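Plasmin and fibronectin-binding protein A (Streptococcus pneumoniae, PDB 4MR0) acts as a surface adhesin and invasin of the pneumococcus, binding human fibronectin, plasmin, plasminogen and serum albumin. Local coordinates at residues T157-I163 against I180-I186; E162-L166 against T196-T200; A204-W208 against F315-N320; W208-I214 against G249-T255. All coordinates share one frame; numbering follows the deposited sequence.

Contact 1: T157-I163 against I180-I186; sequences TYLVKEI and ILNGINI. With MN (manganese (II) ion), chain F.
Tyr158 to Val160 pairs in parallel with Ile180 to Asn182, two successive coils of a right-handed parallel beta-helix of the pectate lyase-like kind, the strand segments being inclined by 32°. Three backbone bonds carry the pairing: Leu181 N to Tyr158 O, Val160 N to Leu181 O and Gly183 N to Val160 O. The first spans 2.8 Å; the last is the most bent of the three. Asn182 OD1 accepts from Ile184 N, two residues on, an Asx turn just after the strand; its ND2 is held by Ser191 and Met223. Past the strands, one water bridges Lys161 O and Asn185 N.

Apolar contacts differ on the two faces. Leu159 and Leu181 share one face, where Leu159 CD1 lies 4.0 Å from Leu181 CD2; with CG anti to the backbone N (chi1 169°), Leu159 also brings CD1 over Gly183 CA. On the face of Val160, Ile184 extends its CD1 alongside the Glu162 backbone and to Ile163 CG1.

The metal contact is made by Glu162. Its chain bends at chi2 (-74°), and OE1 takes the N-H of Ile163 at 2.7 Å on its anti side, which helps fix the carboxylate. OE2 binds manganese at 2.2 Å, with His189 and Thr200 as the other protein ligands. Ile186, crossing the glutamate at about a right angle, places CD1 3.5 Å from Glu162 OE2.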
loop_
_atom_site.group_PDB
_atom_site.type_symbol
_atom_site.label_atom_id
_atom_site.label_comp_id
_atom_site.label_asym_id
_atom_site.label_seq_id
_atom_site.Cartn_x
_atom_site.Cartn_y
_atom_site.Cartn_z
ATOM N N THR A 157 14.844 21.908 11.968
ATOM C CA THR A 157 13.586 21.233 12.261
ATOM C C THR A 157 12.494 22.283 12.145
ATOM O O THR A 157 12.474 23.259 12.889
ATOM C CB THR A 157 13.590 20.625 13.670
ATOM O OG1 THR A 157 14.690 19.718 13.784
ATOM C CG2 THR A 157 12.302 19.861 13.925
ATOM N N TYR A 158 11.592 22.077 11.193
ATOM C CA TYR A 158 10.519 23.022 10.937
ATOM C C TYR A 158 9.177 22.564 11.478
ATOM O O TYR A 158 8.510 21.722 10.885
ATOM C CB TYR A 158 10.432 23.259 9.433
ATOM C CG TYR A 158 11.747 23.728 8.857
ATOM C CD1 TYR A 158 12.073 25.082 8.835
ATOM C CD2 TYR A 158 12.690 22.813 8.387
ATOM C CE1 TYR A 158 13.305 25.518 8.364
ATOM C CE2 TYR A 158 13.932 23.237 7.915
ATOM C CZ TYR A 158 14.230 24.592 7.907
ATOM O OH TYR A 158 15.449 25.021 7.446
ATOM N N LEU A 159 8.790 23.124 12.616
ATOM C CA LEU A 159 7.524 22.788 13.244
ATOM C C LEU A 159 6.373 23.488 12.523
ATOM O O LEU A 159 6.498 24.654 12.144
ATOM C CB LEU A 159 7.534 23.240 14.708
ATOM C CG LEU A 159 6.199 23.201 15.458
ATOM C CD1 LEU A 159 5.806 21.755 15.725
ATOM C CD2 LEU A 159 6.317 23.979 16.771
ATOM N N VAL A 160 5.270 22.772 12.306
ATOM C CA VAL A 160 4.086 23.377 11.692
ATOM C C VAL A 160 2.883 23.058 12.568
ATOM O O VAL A 160 2.686 21.914 12.972
ATOM C CB VAL A 160 3.822 22.883 10.242
ATOM C CG1 VAL A 160 4.959 23.334 9.336
ATOM C CG2 VAL A 160 3.643 21.366 10.205
ATOM N N LYS A 161 2.090 24.074 12.882
ATOM C CA LYS A 161 0.926 23.866 13.732
ATOM C C LYS A 161 -0.387 23.800 12.961
ATOM O O LYS A 161 -1.465 23.688 13.555
ATOM C CB LYS A 161 0.853 24.947 14.811
ATOM C CG LYS A 161 1.985 24.854 15.829
ATOM C CD LYS A 161 1.609 25.581 17.108
ATOM C CE LYS A 161 2.724 25.537 18.130
ATOM N NZ LYS A 161 2.265 26.122 19.427
ATOM N N GLU A 162 -0.284 23.880 11.638
ATOM C CA GLU A 162 -1.437 23.770 10.752
ATOM C C GLU A 162 -0.947 23.218 9.419
ATOM O O GLU A 162 0.263 23.128 9.177
ATOM C CB GLU A 162 -2.129 25.123 10.545
ATOM C CG GLU A 162 -3.532 25.226 11.174
ATOM C CD GLU A 162 -4.620 24.460 10.408
ATOM O OE1 GLU A 162 -4.317 23.807 9.385
ATOM O OE2 GLU A 162 -5.795 24.518 10.832
ATOM N N ILE A 163 -1.898 22.853 8.568
ATOM C CA ILE A 163 -1.628 22.271 7.258
ATOM C C ILE A 163 -0.975 23.234 6.279
ATOM O O ILE A 163 -1.340 24.406 6.208
ATOM C CB ILE A 163 -2.949 21.758 6.620
ATOM C CG1 ILE A 163 -3.642 20.776 7.572
ATOM C CG2 ILE A 163 -2.670 21.100 5.273
ATOM C CD1 ILE A 163 -5.062 20.421 7.148
ATOM N N ILE A 180 10.732 18.132 8.808
ATOM C CA ILE A 180 9.483 18.851 8.961
ATOM C C ILE A 180 8.771 18.166 10.120
ATOM O O ILE A 180 8.482 16.969 10.060
ATOM C CB ILE A 180 8.665 18.796 7.655
ATOM C CG1 ILE A 180 9.383 19.641 6.595
ATOM C CG2 ILE A 180 7.251 19.312 7.885
ATOM C CD1 ILE A 180 8.688 19.708 5.272
ATOM N N LEU A 181 8.524 18.914 11.194
ATOM C CA LEU A 181 7.881 18.351 12.378
ATOM C C LEU A 181 6.384 18.616 12.453
ATOM O O LEU A 181 5.943 19.765 12.502
ATOM C CB LEU A 181 8.562 18.893 13.642
ATOM C CG LEU A 181 8.011 18.425 14.994
ATOM C CD1 LEU A 181 8.128 16.909 15.118
ATOM C CD2 LEU A 181 8.780 19.124 16.118
ATOM N N ASN A 182 5.598 17.547 12.479
ATOM C CA ASN A 182 4.151 17.698 12.551
ATOM C C ASN A 182 3.656 18.132 13.929
ATOM O O ASN A 182 3.688 17.355 14.890
ATOM C CB ASN A 182 3.458 16.400 12.152
ATOM C CG ASN A 182 1.953 16.504 12.256
ATOM O OD1 ASN A 182 1.399 17.605 12.192
ATOM N ND2 ASN A 182 1.281 15.363 12.400
ATOM N N GLY A 183 3.192 19.376 14.013
ATOM C CA GLY A 183 2.682 19.903 15.266
ATOM C C GLY A 183 1.191 20.186 15.193
ATOM O O GLY A 183 0.648 20.929 16.013
ATOM N N ILE A 184 0.524 19.594 14.205
ATOM C CA ILE A 184 -0.909 19.789 14.019
ATOM C C ILE A 184 -1.664 18.934 15.037
ATOM O O ILE A 184 -1.791 17.718 14.879
ATOM C CB ILE A 184 -1.321 19.396 12.586
ATOM C CG1 ILE A 184 -0.385 20.079 11.582
ATOM C CG2 ILE A 184 -2.753 19.832 12.308
ATOM C CD1 ILE A 184 -0.491 19.537 10.165
ATOM N N ASN A 185 -2.156 19.584 16.089
ATOM C CA ASN A 185 -2.875 18.905 17.161
ATOM C C ASN A 185 -4.216 19.602 17.372
ATOM O O ASN A 185 -4.403 20.349 18.335
ATOM C CB ASN A 185 -2.016 18.948 18.435
ATOM C CG ASN A 185 -2.689 18.298 19.626
ATOM O OD1 ASN A 185 -3.162 17.161 19.549
ATOM N ND2 ASN A 185 -2.728 19.017 20.744
ATOM N N ILE A 186 -5.146 19.331 16.459
ATOM C CA ILE A 186 -6.468 19.943 16.470
ATOM C C ILE A 186 -7.581 18.898 16.579
ATOM O O ILE A 186 -7.587 17.891 15.868
ATOM C CB ILE A 186 -6.655 20.786 15.181
ATOM C CG1 ILE A 186 -5.521 21.813 15.077
ATOM C CG2 ILE A 186 -7.990 21.498 15.192
ATOM C CD1 ILE A 186 -5.478 22.563 13.757
HETATM MN MN MN F . -7.756 23.932 10.058
HETATM O O HOH W 1 -1.743 22.540 16.275
HETATM O O HOH W 2 -6.592 23.659 7.995
HETATM O O HOH W 3 -8.703 24.515 12.169
HETATM O O HOH W 4 -7.857 26.080 9.338
#

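Contact 2: E162-L166 against T196-T200; sequences EIVFL and TGLFT. With MN (manganese (II) ion), chain F.
Glu162 and Thr200 meet through manganese: the carboxylate OE2 of Glu162 and the backbone O of Thr200 each bind it at 2.2 Å, and His189 joins them with three waters. One of those waters also donates to Glu162 OE1 and to Phe199 O, at 2.6 Å from the latter; this first-shell water thereby links the carboxylate to the Phe199 carbonyl. Ile163 follows, pointing CD1 at CD1 of the Phe199 ring, 4.0 Å away, in an oblique crossing; His189 meets that ring edge-to-face.

The next step, Val164 to Phe165, is a short strand of the parallel beta-helix, paired with strand 194-195 on the following coil. The 196-200 segment follows that strand and runs nearly opposite to 162-166, their end-to-end directions 151° apart. The Phe165 ring points toward this loop. Leu198 CD2 sits over one face of the ring, 4.0 Å from the centroid and 14° off the normal, a CH-pi contact. Obliquely to the ring come Gly197 O, a buried carbonyl with no polar partner in the model, and Phe199 O, 3.5 Å from Phe165 CZ. At the end, Leu166 CD1 approaches Thr196 CG2 at 4.4 Å, while Thr196 OG1 bonds to Gly249 N.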
loop_
_atom_site.group_PDB
_atom_site.type_symbol
_atom_site.label_atom_id
_atom_site.label_comp_id
_atom_site.label_asym_id
_atom_site.label_seq_id
_atom_site.Cartn_x
_atom_site.Cartn_y
_atom_site.Cartn_z
ATOM N N GLU A 162 -0.284 23.880 11.638
ATOM C CA GLU A 162 -1.437 23.770 10.752
ATOM C C GLU A 162 -0.947 23.218 9.419
ATOM O O GLU A 162 0.263 23.128 9.177
ATOM C CB GLU A 162 -2.129 25.123 10.545
ATOM C CG GLU A 162 -3.532 25.226 11.174
ATOM C CD GLU A 162 -4.620 24.460 10.408
ATOM O OE1 GLU A 162 -4.317 23.807 9.385
ATOM O OE2 GLU A 162 -5.795 24.518 10.832
ATOM N N ILE A 163 -1.898 22.853 8.568
ATOM C CA ILE A 163 -1.628 22.271 7.258
ATOM C C ILE A 163 -0.975 23.234 6.279
ATOM O O ILE A 163 -1.340 24.406 6.208
ATOM C CB ILE A 163 -2.949 21.758 6.620
ATOM C CG1 ILE A 163 -3.642 20.776 7.572
ATOM C CG2 ILE A 163 -2.670 21.100 5.273
ATOM C CD1 ILE A 163 -5.062 20.421 7.148
ATOM N N VAL A 164 -0.002 22.719 5.532
ATOM C CA VAL A 164 0.705 23.475 4.506
ATOM C C VAL A 164 0.080 23.052 3.176
ATOM O O VAL A 164 -0.170 21.864 2.952
ATOM C CB VAL A 164 2.209 23.114 4.489
ATOM C CG1 VAL A 164 2.903 23.817 3.324
ATOM C CG2 VAL A 164 2.851 23.500 5.819
ATOM N N PHE A 165 -0.174 24.013 2.296
ATOM C CA PHE A 165 -0.792 23.702 1.018
ATOM C C PHE A 165 0.154 23.838 -0.161
ATOM O O PHE A 165 0.672 24.922 -0.438
ATOM C CB PHE A 165 -2.017 24.595 0.826
ATOM C CG PHE A 165 -2.990 24.502 1.961
ATOM C CD1 PHE A 165 -3.762 23.358 2.136
ATOM C CD2 PHE A 165 -3.088 25.531 2.898
ATOM C CE1 PHE A 165 -4.608 23.231 3.233
ATOM C CE2 PHE A 165 -3.935 25.414 4.002
ATOM C CZ PHE A 165 -4.698 24.261 4.167
ATOM N N LEU A 166 0.387 22.722 -0.843
ATOM C CA LEU A 166 1.256 22.707 -2.004
ATOM C C LEU A 166 0.486 23.385 -3.126
ATOM O O LEU A 166 -0.746 23.350 -3.144
ATOM C CB LEU A 166 1.596 21.266 -2.386
ATOM C CG LEU A 166 2.292 20.474 -1.269
ATOM C CD1 LEU A 166 2.479 19.029 -1.706
ATOM C CD2 LEU A 166 3.637 21.121 -0.932
ATOM N N THR A 196 -2.872 19.255 -1.303
ATOM C CA THR A 196 -2.865 19.934 -2.598
ATOM C C THR A 196 -4.151 20.721 -2.823
ATOM O O THR A 196 -4.463 21.136 -3.942
ATOM C CB THR A 196 -2.696 18.938 -3.755
ATOM O OG1 THR A 196 -3.805 18.033 -3.771
ATOM C CG2 THR A 196 -1.398 18.156 -3.603
ATOM N N GLY A 197 -4.894 20.926 -1.746
ATOM C CA GLY A 197 -6.130 21.681 -1.814
ATOM C C GLY A 197 -6.392 22.277 -0.446
ATOM O O GLY A 197 -5.836 21.813 0.547
ATOM N N LEU A 198 -7.246 23.292 -0.381
ATOM C CA LEU A 198 -7.535 23.948 0.888
ATOM C C LEU A 198 -8.397 23.148 1.855
ATOM O O LEU A 198 -9.259 22.364 1.455
ATOM C CB LEU A 198 -8.206 25.302 0.639
ATOM C CG LEU A 198 -7.374 26.365 -0.086
ATOM C CD1 LEU A 198 -8.193 27.648 -0.206
ATOM C CD2 LEU A 198 -6.082 26.630 0.684
ATOM N N PHE A 199 -8.135 23.357 3.139
ATOM C CA PHE A 199 -8.898 22.731 4.207
ATOM C C PHE A 199 -8.846 23.686 5.396
ATOM O O PHE A 199 -7.790 24.233 5.714
ATOM C CB PHE A 199 -8.313 21.370 4.604
ATOM C CG PHE A 199 -9.135 20.649 5.642
ATOM C CD1 PHE A 199 -9.019 20.975 6.994
ATOM C CD2 PHE A 199 -10.081 19.700 5.259
ATOM C CE1 PHE A 199 -9.833 20.370 7.949
ATOM C CE2 PHE A 199 -10.905 19.087 6.208
ATOM C CZ PHE A 199 -10.782 19.424 7.555
ATOM N N THR A 200 -9.990 23.900 6.033
ATOM C CA THR A 200 -10.076 24.782 7.192
ATOM C C THR A 200 -10.583 23.971 8.379
ATOM O O THR A 200 -9.819 23.598 9.265
ATOM C CB THR A 200 -11.039 25.960 6.926
ATOM O OG1 THR A 200 -12.280 25.464 6.404
ATOM C CG2 THR A 200 -10.431 26.927 5.924
HETATM MN MN MN F . -7.756 23.932 10.058
HETATM O O HOH W 2 -6.592 23.659 7.995
HETATM O O HOH W 3 -8.703 24.515 12.169
HETATM O O HOH W 4 -7.857 26.080 9.338
#

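Contact 3: A204-W208 against F315-N320; sequences AQVEW and FPYALN
Trp208 presents one face of its indole to Ala318 and Phe315. The methyl CB of Ala318 stands over the five-membered ring, 3.3 Å from the centroid and close to the ring normal, a tight CH-pi contact. Over the six-membered ring comes the edge of Phe315 in an offset edge-to-face pair: the planes stand at 88° and the centroids lie 5.1 Å apart, with Phe315 CE2 leading toward Trp208 CZ3. The Phe315 ring is itself backed on one face by CD2 of Tyr317, over its centre. Tyr317 also sets its CB 3.9 Å from Trp208 CZ2. Indole NE1 is hydrogen-bonded to Leu198 O, which helps hold the ring's orientation.

Both segments are loops that project from the parallel beta-helix, one leading from strand 194-195 to strand 211-217, the other from strand 306-308 to strand 329-337. Phe315 to Ala318 forms a type I beta turn, and Gln205 reaches the carbonyl of Pro316 in it. The Gln205 chain bends at chi2, which carries NE2 to Pro316 O at 2.9 Å in a nearly straight bond (168°), the acceptor lying close to the amide plane. The amide's other bonds go to Gly203 and Asp202. Leu319 N donates to Val206 O at 3.0 Å, and a water links Val206 N with Tyr317 O. Leu319 lays CG and CD1 against Gln205 O, each at 3.4 Å. Beside it the carboxylate of Glu207 stacks on the Asn320 amide, their planes 10° apart.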
loop_
_atom_site.group_PDB
_atom_site.type_symbol
_atom_site.label_atom_id
_atom_site.label_comp_id
_atom_site.label_asym_id
_atom_site.label_seq_id
_atom_site.Cartn_x
_atom_site.Cartn_y
_atom_site.Cartn_z
ATOM N N ALA A 204 -16.742 22.689 6.566
ATOM C CA ALA A 204 -16.435 23.824 5.697
ATOM C C ALA A 204 -15.574 23.400 4.506
ATOM O O ALA A 204 -14.924 24.240 3.876
ATOM C CB ALA A 204 -15.719 24.904 6.488
ATOM N N GLN A 205 -15.562 22.105 4.198
ATOM C CA GLN A 205 -14.767 21.620 3.071
ATOM C C GLN A 205 -15.172 22.317 1.783
ATOM O O GLN A 205 -16.308 22.759 1.635
ATOM C CB GLN A 205 -14.925 20.106 2.889
ATOM C CG GLN A 205 -14.132 19.267 3.881
ATOM C CD GLN A 205 -14.901 18.990 5.157
ATOM O OE1 GLN A 205 -15.738 19.798 5.586
ATOM N NE2 GLN A 205 -14.615 17.852 5.779
ATOM N N VAL A 206 -14.227 22.424 0.857
ATOM C CA VAL A 206 -14.488 23.048 -0.431
ATOM C C VAL A 206 -14.060 22.077 -1.522
ATOM O O VAL A 206 -13.346 21.103 -1.258
ATOM C CB VAL A 206 -13.692 24.369 -0.607
ATOM C CG1 VAL A 206 -14.164 25.413 0.405
ATOM C CG2 VAL A 206 -12.200 24.104 -0.442
ATOM N N GLU A 207 -14.503 22.339 -2.745
ATOM C CA GLU A 207 -14.139 21.504 -3.881
ATOM C C GLU A 207 -12.677 21.803 -4.221
ATOM O O GLU A 207 -12.268 22.964 -4.233
ATOM C CB GLU A 207 -15.029 21.854 -5.076
ATOM C CG GLU A 207 -14.800 21.004 -6.310
ATOM C CD GLU A 207 -15.537 19.673 -6.267
ATOM O OE1 GLU A 207 -16.242 19.399 -5.272
ATOM O OE2 GLU A 207 -15.411 18.901 -7.239
ATOM N N TRP A 208 -11.883 20.764 -4.469
ATOM C CA TRP A 208 -10.479 20.963 -4.830
ATOM C C TRP A 208 -10.358 21.023 -6.350
ATOM O O TRP A 208 -10.749 20.089 -7.044
ATOM C CB TRP A 208 -9.603 19.810 -4.306
ATOM C CG TRP A 208 -9.260 19.900 -2.843
ATOM C CD1 TRP A 208 -9.886 20.664 -1.900
ATOM C CD2 TRP A 208 -8.252 19.145 -2.145
ATOM N NE1 TRP A 208 -9.328 20.439 -0.658
ATOM C CE2 TRP A 208 -8.325 19.525 -0.780
ATOM C CE3 TRP A 208 -7.285 18.218 -2.545
ATOM C CZ2 TRP A 208 -7.482 18.968 0.193
ATOM C CZ3 TRP A 208 -6.442 17.666 -1.571
ATOM C CH2 TRP A 208 -6.543 18.055 -0.221
ATOM N N PHE A 315 -11.646 10.429 1.066
ATOM C CA PHE A 315 -10.849 11.655 1.039
ATOM C C PHE A 315 -11.728 12.782 1.596
ATOM O O PHE A 315 -12.185 13.657 0.862
ATOM C CB PHE A 315 -10.422 11.950 -0.411
ATOM C CG PHE A 315 -9.180 12.785 -0.530
ATOM C CD1 PHE A 315 -7.921 12.223 -0.308
ATOM C CD2 PHE A 315 -9.265 14.137 -0.843
ATOM C CE1 PHE A 315 -6.768 13.001 -0.405
ATOM C CE2 PHE A 315 -8.121 14.923 -0.942
ATOM C CZ PHE A 315 -6.865 14.351 -0.717
ATOM N N PRO A 316 -11.968 12.766 2.915
ATOM C CA PRO A 316 -12.795 13.748 3.627
ATOM C C PRO A 316 -12.261 15.173 3.715
ATOM O O PRO A 316 -12.880 16.027 4.353
ATOM C CB PRO A 316 -12.964 13.107 5.004
ATOM C CG PRO A 316 -11.646 12.430 5.205
ATOM C CD PRO A 316 -11.388 11.786 3.856
ATOM N N TYR A 317 -11.142 15.439 3.053
ATOM C CA TYR A 317 -10.521 16.759 3.082
ATOM C C TYR A 317 -11.101 17.730 2.065
ATOM O O TYR A 317 -10.817 18.925 2.114
ATOM C CB TYR A 317 -9.017 16.608 2.851
ATOM C CG TYR A 317 -8.475 15.396 3.565
ATOM C CD1 TYR A 317 -8.482 15.327 4.957
ATOM C CD2 TYR A 317 -8.047 14.275 2.849
ATOM C CE1 TYR A 317 -8.087 14.172 5.625
ATOM C CE2 TYR A 317 -7.651 13.114 3.502
ATOM C CZ TYR A 317 -7.678 13.070 4.892
ATOM O OH TYR A 317 -7.325 11.920 5.551
ATOM N N ALA A 318 -11.912 17.213 1.146
ATOM C CA ALA A 318 -12.517 18.042 0.117
ATOM C C ALA A 318 -13.938 17.577 -0.195
ATOM O O ALA A 318 -14.390 16.543 0.311
ATOM C CB ALA A 318 -11.662 18.007 -1.149
ATOM N N LEU A 319 -14.631 18.348 -1.027
ATOM C CA LEU A 319 -15.999 18.033 -1.415
ATOM C C LEU A 319 -16.104 17.098 -2.618
ATOM O O LEU A 319 -17.166 16.523 -2.854
ATOM C CB LEU A 319 -16.775 19.317 -1.727
ATOM C CG LEU A 319 -17.124 20.228 -0.553
ATOM C CD1 LEU A 319 -17.850 21.447 -1.093
ATOM C CD2 LEU A 319 -17.986 19.478 0.466
ATOM N N ASN A 320 -15.017 16.951 -3.373
ATOM C CA ASN A 320 -15.017 16.083 -4.556
ATOM C C ASN A 320 -15.605 14.727 -4.199
ATOM O O ASN A 320 -15.104 14.043 -3.312
ATOM C CB ASN A 320 -13.595 15.908 -5.092
ATOM C CG ASN A 320 -12.943 17.231 -5.452
ATOM O OD1 ASN A 320 -12.454 17.416 -6.569
ATOM N ND2 ASN A 320 -12.926 18.155 -4.502
HETATM O O HOH W 5 -11.774 21.476 2.110
#

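Contact 4: W208-I214 against G249-T255; sequences WGPTEDI and GNSNNVT
The indole of Trp208 meets Gly249 with its rim: Gly249 N lies in the ring plane near CZ3, and Gly249 O is at the edge, 3.6 Å from Trp208 CE3. Ala318 and Phe315 occupy one face of the same ring. The second flat group, the amide of Asn252, turns ND2 back onto Thr211 O at 2.9 Å, 30° out of that carbonyl's plane, and so supplements the weak bond from Asn252 N to the same oxygen.

Hydroxyls meet next. Thr211 holds OG1 between its backbone N and carbonyl carbon (chi1 53°), where Ser251 OG reaches it at 2.8 Å; either could donate. A water lies within bonding distance of Thr211 OG1 and Gly249 O. On the other side of the strand, Glu212 CB packs on Asn252 CB at 3.7 Å, and a further water links Glu212 OE2 with Asn253 OD1.

Along the backbone, Thr211 N to Asn250 O is weak. Asp213 N bonds to Asn252 O, Ile214 N to Asn253 O at 3.1 Å and Thr255 N to Ile214 O at 2.9 Å. Asp213 turns its carboxylate to His169. At Asn253 the chain turns a corner between faces, with positive phi and psi; Asp213, its register partner, shares those signs, consistent with aligned turns on successive coils of a right-handed parallel beta-helix.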
loop_
_atom_site.group_PDB
_atom_site.type_symbol
_atom_site.label_atom_id
_atom_site.label_comp_id
_atom_site.label_asym_id
_atom_site.label_seq_id
_atom_site.Cartn_x
_atom_site.Cartn_y
_atom_site.Cartn_z
ATOM N N TRP A 208 -11.883 20.764 -4.469
ATOM C CA TRP A 208 -10.479 20.963 -4.830
ATOM C C TRP A 208 -10.358 21.023 -6.350
ATOM O O TRP A 208 -10.749 20.089 -7.044
ATOM C CB TRP A 208 -9.603 19.810 -4.306
ATOM C CG TRP A 208 -9.260 19.900 -2.843
ATOM C CD1 TRP A 208 -9.886 20.664 -1.900
ATOM C CD2 TRP A 208 -8.252 19.145 -2.145
ATOM N NE1 TRP A 208 -9.328 20.439 -0.658
ATOM C CE2 TRP A 208 -8.325 19.525 -0.780
ATOM C CE3 TRP A 208 -7.285 18.218 -2.545
ATOM C CZ2 TRP A 208 -7.482 18.968 0.193
ATOM C CZ3 TRP A 208 -6.442 17.666 -1.571
ATOM C CH2 TRP A 208 -6.543 18.055 -0.221
ATOM N N GLY A 209 -9.828 22.126 -6.869
ATOM C CA GLY A 209 -9.658 22.230 -8.307
ATOM C C GLY A 209 -8.413 21.450 -8.689
ATOM O O GLY A 209 -7.670 21.021 -7.803
ATOM N N PRO A 210 -8.157 21.235 -9.986
ATOM C CA PRO A 210 -6.969 20.492 -10.409
ATOM C C PRO A 210 -5.667 21.254 -10.152
ATOM O O PRO A 210 -5.616 22.477 -10.268
ATOM C CB PRO A 210 -7.221 20.257 -11.901
ATOM C CG PRO A 210 -8.016 21.462 -12.295
ATOM C CD PRO A 210 -8.992 21.596 -11.147
ATOM N N THR A 211 -4.624 20.516 -9.783
ATOM C CA THR A 211 -3.310 21.093 -9.538
ATOM C C THR A 211 -2.341 20.211 -10.305
ATOM O O THR A 211 -2.695 19.098 -10.710
ATOM C CB THR A 211 -2.924 21.078 -8.044
ATOM O OG1 THR A 211 -3.071 19.751 -7.520
ATOM C CG2 THR A 211 -3.793 22.052 -7.258
ATOM N N GLU A 212 -1.123 20.688 -10.514
ATOM C CA GLU A 212 -0.174 19.891 -11.269
ATOM C C GLU A 212 1.258 20.392 -11.174
ATOM O O GLU A 212 1.519 21.520 -10.746
ATOM C CB GLU A 212 -0.588 19.859 -12.743
ATOM C CG GLU A 212 -0.388 21.180 -13.464
ATOM C CD GLU A 212 -0.840 21.128 -14.912
ATOM O OE1 GLU A 212 -2.038 21.372 -15.178
ATOM O OE2 GLU A 212 0.002 20.828 -15.788
ATOM N N ASP A 213 2.177 19.521 -11.580
ATOM C CA ASP A 213 3.597 19.833 -11.599
ATOM C C ASP A 213 4.104 20.239 -10.218
ATOM O O ASP A 213 4.539 21.373 -10.004
ATOM C CB ASP A 213 3.845 20.941 -12.624
ATOM C CG ASP A 213 5.313 21.214 -12.844
ATOM O OD1 ASP A 213 6.119 20.254 -12.774
ATOM O OD2 ASP A 213 5.653 22.389 -13.101
ATOM N N ILE A 214 4.028 19.301 -9.282
ATOM C CA ILE A 214 4.477 19.537 -7.916
ATOM C C ILE A 214 5.523 18.484 -7.567
ATOM O O ILE A 214 5.328 17.302 -7.844
ATOM C CB ILE A 214 3.301 19.408 -6.915
ATOM C CG1 ILE A 214 2.224 20.446 -7.239
ATOM C CG2 ILE A 214 3.798 19.606 -5.491
ATOM C CD1 ILE A 214 0.921 20.235 -6.494
ATOM N N GLY A 249 -4.833 15.155 -3.771
ATOM C CA GLY A 249 -6.114 14.930 -4.414
ATOM C C GLY A 249 -6.329 15.767 -5.657
ATOM O O GLY A 249 -5.972 16.946 -5.689
ATOM N N ASN A 250 -6.917 15.152 -6.679
ATOM C CA ASN A 250 -7.195 15.830 -7.940
ATOM C C ASN A 250 -5.927 16.485 -8.482
ATOM O O ASN A 250 -5.980 17.560 -9.084
ATOM C CB ASN A 250 -8.285 16.900 -7.734
ATOM C CG ASN A 250 -9.052 17.219 -9.018
ATOM O OD1 ASN A 250 -9.787 18.216 -9.093
ATOM N ND2 ASN A 250 -8.892 16.373 -10.024
ATOM N N SER A 251 -4.789 15.825 -8.291
ATOM C CA SER A 251 -3.525 16.379 -8.755
ATOM C C SER A 251 -2.958 15.656 -9.977
ATOM O O SER A 251 -3.408 14.562 -10.340
ATOM C CB SER A 251 -2.506 16.358 -7.612
ATOM O OG SER A 251 -1.561 17.402 -7.758
ATOM N N ASN A 252 -1.959 16.276 -10.601
ATOM C CA ASN A 252 -1.322 15.732 -11.798
ATOM C C ASN A 252 0.190 15.948 -11.759
ATOM O O ASN A 252 0.655 17.020 -11.374
ATOM C CB ASN A 252 -1.873 16.442 -13.034
ATOM C CG ASN A 252 -3.382 16.375 -13.128
ATOM O OD1 ASN A 252 -3.942 15.361 -13.554
ATOM N ND2 ASN A 252 -4.056 17.460 -12.724
ATOM N N ASN A 253 0.948 14.935 -12.168
ATOM C CA ASN A 253 2.401 15.040 -12.204
ATOM C C ASN A 253 2.974 15.473 -10.864
ATOM O O ASN A 253 3.494 16.580 -10.717
ATOM C CB ASN A 253 2.819 16.025 -13.301
ATOM C CG ASN A 253 2.476 15.525 -14.690
ATOM O OD1 ASN A 253 1.842 16.226 -15.483
ATOM N ND2 ASN A 253 2.902 14.307 -14.995
ATOM N N VAL A 254 2.863 14.589 -9.882
ATOM C CA VAL A 254 3.377 14.855 -8.546
ATOM C C VAL A 254 4.521 13.889 -8.302
ATOM O O VAL A 254 4.388 12.686 -8.546
ATOM C CB VAL A 254 2.289 14.631 -7.475
ATOM C CG1 VAL A 254 2.852 14.910 -6.088
ATOM C CG2 VAL A 254 1.095 15.537 -7.757
ATOM N N THR A 255 5.645 14.413 -7.825
ATOM C CA THR A 255 6.815 13.579 -7.563
ATOM C C THR A 255 7.318 13.742 -6.137
ATOM O O THR A 255 7.630 14.851 -5.715
ATOM C CB THR A 255 7.979 13.935 -8.517
ATOM O OG1 THR A 255 7.570 13.716 -9.871
ATOM C CG2 THR A 255 9.204 13.062 -8.222
HETATM O O HOH W 6 -5.455 19.437 -6.358
HETATM O O HOH W 7 2.023 19.163 -15.122
#

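Overall arrangement
Contacts 1 and 2 share Glu162 and Ile163, and their centres are 12 Å apart; together they supply Glu162 and Thr200 to one manganese site. Trp208 ties contact 2 to contacts 3 and 4, its NE1 lying 2.9 Å from Leu198 O, and Thr196 OG1, 3.1 Å from Gly249 N, makes a further link from contact 2 to contact 4. Trp208 belongs to both contact 3 and contact 4, whose centres are 15 Å apart, so it joins the projecting loops to the coil pairing. Contact 1 stays separate from these two, its nearest atoms about 7 Å away. A different manganese lies about 5 Å from the Phe315 side chain of contact 3.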